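Long-range contact in 2-oxoadipate dioxygenase/decarboxylase, chloroplastic/amyloplastic (Oryza sativa, PDB 6W1K), which uses iron(II) and dioxygen to decarboxylate and hydroxylate 2-oxoadipate to D-2-hydroxyglutarate in lysine catabolism: residues 76-88 with 97-109. Numbering follows the deposited sequence.
Sequences AEFFTDFGYVPRE and LRALWFSPPTNDG
Val85 and Ser103 form an antiparallel hydrogen-bonded pair, N to O 3.0 Å in both directions, in the beta hairpin of strands 85-92 and 97-103 within this glyoxalase-clan fold; Arg87 N bonds Trp101 O at 2.8 Å, but the return bond from Trp101 N slips to Glu88 O and is weak. Pro86 and Phe102 put their side chains on the other face, where helix 72-81 lies: Ala76 CB meets Phe102 CZ at 3.5 Å. That helix ends in a Schellman motif at Gly83, and Tyr84 follows, one ring face covered by Pro104 CA, 3.6 Å from the centroid, and Pro105 CD, both CH-pi contacts. Tyr84 OH hydrogen-bonds Pro120 O. On the Val85 face, Trp101 CG lies between its backbone N and carbonyl carbon (chi1 75°), which sets one indole face against Arg87, with Arg87 CB over the five-membered ring; Trp101 also meets Phe294 of the 2-oxoadipate pocket edge-to-face. An alanine in place of Trp101 would probably strip Arg87 of its aromatic support and Phe294 of its partner. Bent at chi2 and chi3, Arg87 brings its guanidinium over Trp101 CH2, planes 43° apart, and NH1 donates nearly in the guanidinium plane to Ser103 OG at 3.2 Å.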
loop_
_atom_site.group_PDB
_atom_site.type_symbol
_atom_site.label_atom_id
_atom_site.label_comp_id
_atom_site.label_asym_id
_atom_site.label_seq_id
_atom_site.Cartn_x
_atom_site.Cartn_y
_atom_site.Cartn_z
ATOM N N ALA A 76 1.498 5.216 12.061
ATOM C CA ALA A 76 0.268 6.001 12.021
ATOM C C ALA A 76 0.468 7.381 12.609
ATOM O O ALA A 76 -0.167 8.329 12.164
ATOM C CB ALA A 76 -0.858 5.329 12.782
ATOM N N GLU A 77 1.320 7.502 13.628
ATOM C CA GLU A 77 1.527 8.786 14.300
ATOM C C GLU A 77 2.097 9.849 13.354
ATOM O O GLU A 77 1.780 11.042 13.481
ATOM C CB GLU A 77 2.468 8.570 15.482
ATOM C CG GLU A 77 2.470 9.658 16.516
ATOM C CD GLU A 77 3.679 9.568 17.459
ATOM O OE1 GLU A 77 4.048 10.631 18.013
ATOM O OE2 GLU A 77 4.263 8.460 17.632
ATOM N N PHE A 78 2.985 9.453 12.448
ATOM C CA PHE A 78 3.445 10.391 11.436
ATOM C C PHE A 78 2.273 10.946 10.639
ATOM O O PHE A 78 2.128 12.171 10.496
ATOM C CB PHE A 78 4.440 9.713 10.485
ATOM C CG PHE A 78 4.753 10.549 9.255
ATOM C CD1 PHE A 78 5.458 11.729 9.370
ATOM C CD2 PHE A 78 4.302 10.150 8.010
ATOM C CE1 PHE A 78 5.754 12.519 8.245
ATOM C CE2 PHE A 78 4.583 10.921 6.879
ATOM C CZ PHE A 78 5.290 12.121 6.997
ATOM N N PHE A 79 1.434 10.055 10.097
ATOM C CA PHE A 79 0.352 10.502 9.215
ATOM C C PHE A 79 -0.678 11.321 9.974
ATOM O O PHE A 79 -1.165 12.339 9.450
ATOM C CB PHE A 79 -0.297 9.317 8.474
ATOM C CG PHE A 79 0.637 8.672 7.505
ATOM C CD1 PHE A 79 0.949 9.305 6.304
ATOM C CD2 PHE A 79 1.263 7.471 7.807
ATOM C CE1 PHE A 79 1.824 8.780 5.438
ATOM C CE2 PHE A 79 2.171 6.953 6.936
ATOM C CZ PHE A 79 2.448 7.603 5.746
ATOM N N THR A 80 -1.011 10.935 11.220
ATOM C CA THR A 80 -1.952 11.754 11.987
ATOM C C THR A 80 -1.337 13.085 12.430
ATOM O O THR A 80 -2.074 14.061 12.599
ATOM C CB THR A 80 -2.513 10.998 13.206
ATOM O OG1 THR A 80 -1.455 10.560 14.064
ATOM C CG2 THR A 80 -3.322 9.778 12.723
ATOM N N ASP A 81 -0.007 13.168 12.598
ATOM C CA ASP A 81 0.644 14.469 12.773
ATOM C C ASP A 81 0.426 15.387 11.552
ATOM O O ASP A 81 0.394 16.606 11.683
ATOM C CB ASP A 81 2.148 14.288 12.993
ATOM C CG ASP A 81 2.522 13.797 14.402
ATOM O OD1 ASP A 81 1.680 13.781 15.323
ATOM O OD2 ASP A 81 3.709 13.412 14.552
ATOM N N PHE A 82 0.270 14.814 10.370
ATOM C CA PHE A 82 -0.011 15.559 9.148
ATOM C C PHE A 82 -1.462 15.398 8.697
ATOM O O PHE A 82 -1.767 15.377 7.505
ATOM C CB PHE A 82 1.014 15.162 8.083
ATOM C CG PHE A 82 2.384 15.709 8.409
ATOM C CD1 PHE A 82 2.683 17.061 8.177
ATOM C CD2 PHE A 82 3.339 14.914 9.035
ATOM C CE1 PHE A 82 3.912 17.620 8.552
ATOM C CE2 PHE A 82 4.574 15.455 9.396
ATOM C CZ PHE A 82 4.864 16.802 9.154
ATOM N N GLY A 83 -2.389 15.405 9.664
ATOM C CA GLY A 83 -3.791 15.648 9.397
ATOM C C GLY A 83 -4.580 14.456 8.885
ATOM O O GLY A 83 -5.774 14.602 8.582
ATOM N N TYR A 84 -3.976 13.281 8.810
ATOM C CA TYR A 84 -4.733 12.092 8.451
ATOM C C TYR A 84 -5.622 11.639 9.613
ATOM O O TYR A 84 -5.350 11.892 10.787
ATOM C CB TYR A 84 -3.822 10.950 8.034
ATOM C CG TYR A 84 -3.324 11.042 6.620
ATOM C CD1 TYR A 84 -2.398 12.006 6.266
ATOM C CD2 TYR A 84 -3.820 10.191 5.629
ATOM C CE1 TYR A 84 -1.945 12.101 4.965
ATOM C CE2 TYR A 84 -3.384 10.281 4.332
ATOM C CZ TYR A 84 -2.426 11.231 4.009
ATOM O OH TYR A 84 -1.983 11.345 2.710
ATOM N N VAL A 85 -6.710 10.974 9.241
ATOM C CA VAL A 85 -7.789 10.608 10.151
ATOM C C VAL A 85 -7.922 9.094 10.092
ATOM O O VAL A 85 -8.147 8.542 9.014
ATOM C CB VAL A 85 -9.115 11.277 9.741
ATOM C CG1 VAL A 85 -10.303 10.899 10.642
ATOM C CG2 VAL A 85 -8.961 12.816 9.746
ATOM N N PRO A 86 -7.848 8.393 11.224
ATOM C CA PRO A 86 -8.061 6.938 11.191
ATOM C C PRO A 86 -9.502 6.580 10.852
ATOM O O PRO A 86 -10.468 7.215 11.294
ATOM C CB PRO A 86 -7.672 6.487 12.611
ATOM C CG PRO A 86 -7.866 7.669 13.460
ATOM C CD PRO A 86 -7.530 8.873 12.580
ATOM N N ARG A 87 -9.637 5.546 10.041
ATOM C CA ARG A 87 -10.946 5.089 9.602
ATOM C C ARG A 87 -11.187 3.651 10.063
ATOM O O ARG A 87 -11.025 3.356 11.249
ATOM C CB ARG A 87 -11.048 5.274 8.092
ATOM C CG ARG A 87 -10.783 6.761 7.679
ATOM C CD ARG A 87 -11.973 7.720 8.065
ATOM N NE ARG A 87 -13.143 7.365 7.277
ATOM C CZ ARG A 87 -13.486 7.915 6.112
ATOM N NH1 ARG A 87 -12.787 8.907 5.601
ATOM N NH2 ARG A 87 -14.547 7.481 5.459
ATOM N N GLU A 88 -11.576 2.764 9.155
ATOM C CA GLU A 88 -12.061 1.432 9.524
ATOM C C GLU A 88 -10.901 0.461 9.780
ATOM O O GLU A 88 -9.833 0.544 9.165
ATOM C CB GLU A 88 -12.963 0.867 8.430
ATOM C CG GLU A 88 -13.923 1.902 7.794
ATOM C CD GLU A 88 -14.710 2.711 8.825
ATOM O OE1 GLU A 88 -15.174 2.098 9.816
ATOM O OE2 GLU A 88 -14.861 3.953 8.638
ATOM N N LEU A 97 -3.470 -11.030 10.491
ATOM C CA LEU A 97 -3.193 -9.622 10.263
ATOM C C LEU A 97 -4.361 -8.753 10.719
ATOM O O LEU A 97 -5.508 -9.187 10.744
ATOM C CB LEU A 97 -2.945 -9.343 8.773
ATOM C CG LEU A 97 -1.997 -10.260 7.995
ATOM C CD1 LEU A 97 -2.057 -9.959 6.487
ATOM C CD2 LEU A 97 -0.586 -10.097 8.546
ATOM N N ARG A 98 -4.047 -7.511 11.055
ATOM C CA ARG A 98 -5.025 -6.457 11.325
ATOM C C ARG A 98 -4.546 -5.270 10.508
ATOM O O ARG A 98 -3.346 -5.126 10.269
ATOM C CB ARG A 98 -5.074 -6.132 12.826
ATOM C CG ARG A 98 -5.822 -4.890 13.197
ATOM C CD ARG A 98 -5.878 -4.727 14.729
ATOM N NE ARG A 98 -4.662 -4.121 15.268
ATOM C CZ ARG A 98 -4.508 -2.816 15.515
ATOM N NH1 ARG A 98 -5.499 -1.956 15.291
ATOM N NH2 ARG A 98 -3.354 -2.368 15.999
ATOM N N ALA A 99 -5.483 -4.448 10.023
ATOM C CA ALA A 99 -5.129 -3.277 9.243
ATOM C C ALA A 99 -6.051 -2.123 9.619
ATOM O O ALA A 99 -7.170 -2.335 10.059
ATOM C CB ALA A 99 -5.230 -3.538 7.733
ATOM N N LEU A 100 -5.548 -0.905 9.444
ATOM C CA LEU A 100 -6.318 0.321 9.593
ATOM C C LEU A 100 -6.008 1.190 8.398
ATOM O O LEU A 100 -4.866 1.226 7.938
ATOM C CB LEU A 100 -5.925 1.044 10.856
ATOM C CG LEU A 100 -6.787 2.106 11.514
ATOM C CD1 LEU A 100 -8.149 1.587 11.848
ATOM C CD2 LEU A 100 -6.042 2.546 12.795
ATOM N N TRP A 101 -6.992 1.906 7.900
ATOM C CA TRP A 101 -6.700 2.874 6.859
ATOM C C TRP A 101 -7.004 4.278 7.369
ATOM O O TRP A 101 -7.695 4.468 8.376
ATOM C CB TRP A 101 -7.454 2.547 5.579
ATOM C CG TRP A 101 -8.908 2.833 5.514
ATOM C CD1 TRP A 101 -9.946 2.041 5.947
ATOM C CD2 TRP A 101 -9.511 3.983 4.907
ATOM N NE1 TRP A 101 -11.157 2.623 5.626
ATOM C CE2 TRP A 101 -10.913 3.829 5.010
ATOM C CE3 TRP A 101 -8.994 5.127 4.287
ATOM C CZ2 TRP A 101 -11.815 4.778 4.512
ATOM C CZ3 TRP A 101 -9.904 6.073 3.768
ATOM C CH2 TRP A 101 -11.291 5.887 3.884
ATOM N N PHE A 102 -6.407 5.247 6.682
ATOM C CA PHE A 102 -6.360 6.650 7.097
ATOM C C PHE A 102 -6.713 7.505 5.882
ATOM O O PHE A 102 -6.181 7.297 4.793
ATOM C CB PHE A 102 -4.978 7.037 7.633
ATOM C CG PHE A 102 -4.521 6.207 8.811
ATOM C CD1 PHE A 102 -4.078 4.918 8.626
ATOM C CD2 PHE A 102 -4.577 6.715 10.085
ATOM C CE1 PHE A 102 -3.709 4.163 9.726
ATOM C CE2 PHE A 102 -4.209 5.981 11.190
ATOM C CZ PHE A 102 -3.770 4.704 11.025
ATOM N N SER A 103 -7.640 8.464 6.076
ATOM C CA SER A 103 -8.024 9.371 5.011
ATOM C C SER A 103 -7.277 10.687 5.187
ATOM O O SER A 103 -7.081 11.149 6.318
ATOM C CB SER A 103 -9.529 9.654 5.021
ATOM O OG SER A 103 -9.907 10.052 6.306
ATOM N N PRO A 104 -6.917 11.338 4.094
ATOM C CA PRO A 104 -6.008 12.495 4.183
ATOM C C PRO A 104 -6.709 13.752 4.656
ATOM O O PRO A 104 -7.934 13.868 4.601
ATOM C CB PRO A 104 -5.481 12.653 2.742
ATOM C CG PRO A 104 -6.499 12.012 1.881
ATOM C CD PRO A 104 -7.211 10.936 2.705
ATOM N N PRO A 105 -5.947 14.746 5.108
ATOM C CA PRO A 105 -6.530 16.071 5.330
ATOM C C PRO A 105 -7.082 16.629 4.015
ATOM O O PRO A 105 -6.680 16.210 2.930
ATOM C CB PRO A 105 -5.353 16.896 5.838
ATOM C CG PRO A 105 -4.137 16.270 5.170
ATOM C CD PRO A 105 -4.470 14.773 5.102
ATOM N N THR A 106 -7.993 17.597 4.124
ATOM C CA THR A 106 -8.485 18.298 2.935
ATOM C C THR A 106 -7.294 18.968 2.255
ATOM O O THR A 106 -6.453 19.574 2.928
ATOM C CB THR A 106 -9.550 19.319 3.297
ATOM O OG1 THR A 106 -10.659 18.634 3.892
ATOM C CG2 THR A 106 -10.023 20.120 2.046
ATOM N N ASN A 107 -7.171 18.757 0.939
ATOM C CA ASN A 107 -6.089 19.286 0.093
ATOM C C ASN A 107 -6.712 19.564 -1.280
ATOM O O ASN A 107 -6.474 18.915 -2.286
ATOM C CB ASN A 107 -4.881 18.346 0.038
ATOM C CG ASN A 107 -5.186 17.008 -0.592
ATOM O OD1 ASN A 107 -4.699 16.689 -1.666
ATOM N ND2 ASN A 107 -5.940 16.199 0.101
ATOM N N ASP A 108 -7.587 20.565 -1.346
ATOM C CA ASP A 108 -8.266 20.859 -2.606
ATOM C C ASP A 108 -7.449 21.721 -3.559
ATOM O O ASP A 108 -7.871 21.910 -4.711
ATOM C CB ASP A 108 -9.600 21.578 -2.357
ATOM C CG ASP A 108 -10.601 20.714 -1.603
ATOM O OD1 ASP A 108 -11.431 21.269 -0.849
ATOM O OD2 ASP A 108 -10.554 19.477 -1.760
ATOM N N GLY A 109 -6.326 22.282 -3.110
ATOM C CA GLY A 109 -5.526 23.142 -3.959
ATOM C C GLY A 109 -4.252 22.525 -4.517
ATOM O O GLY A 109 -3.368 23.248 -4.990
#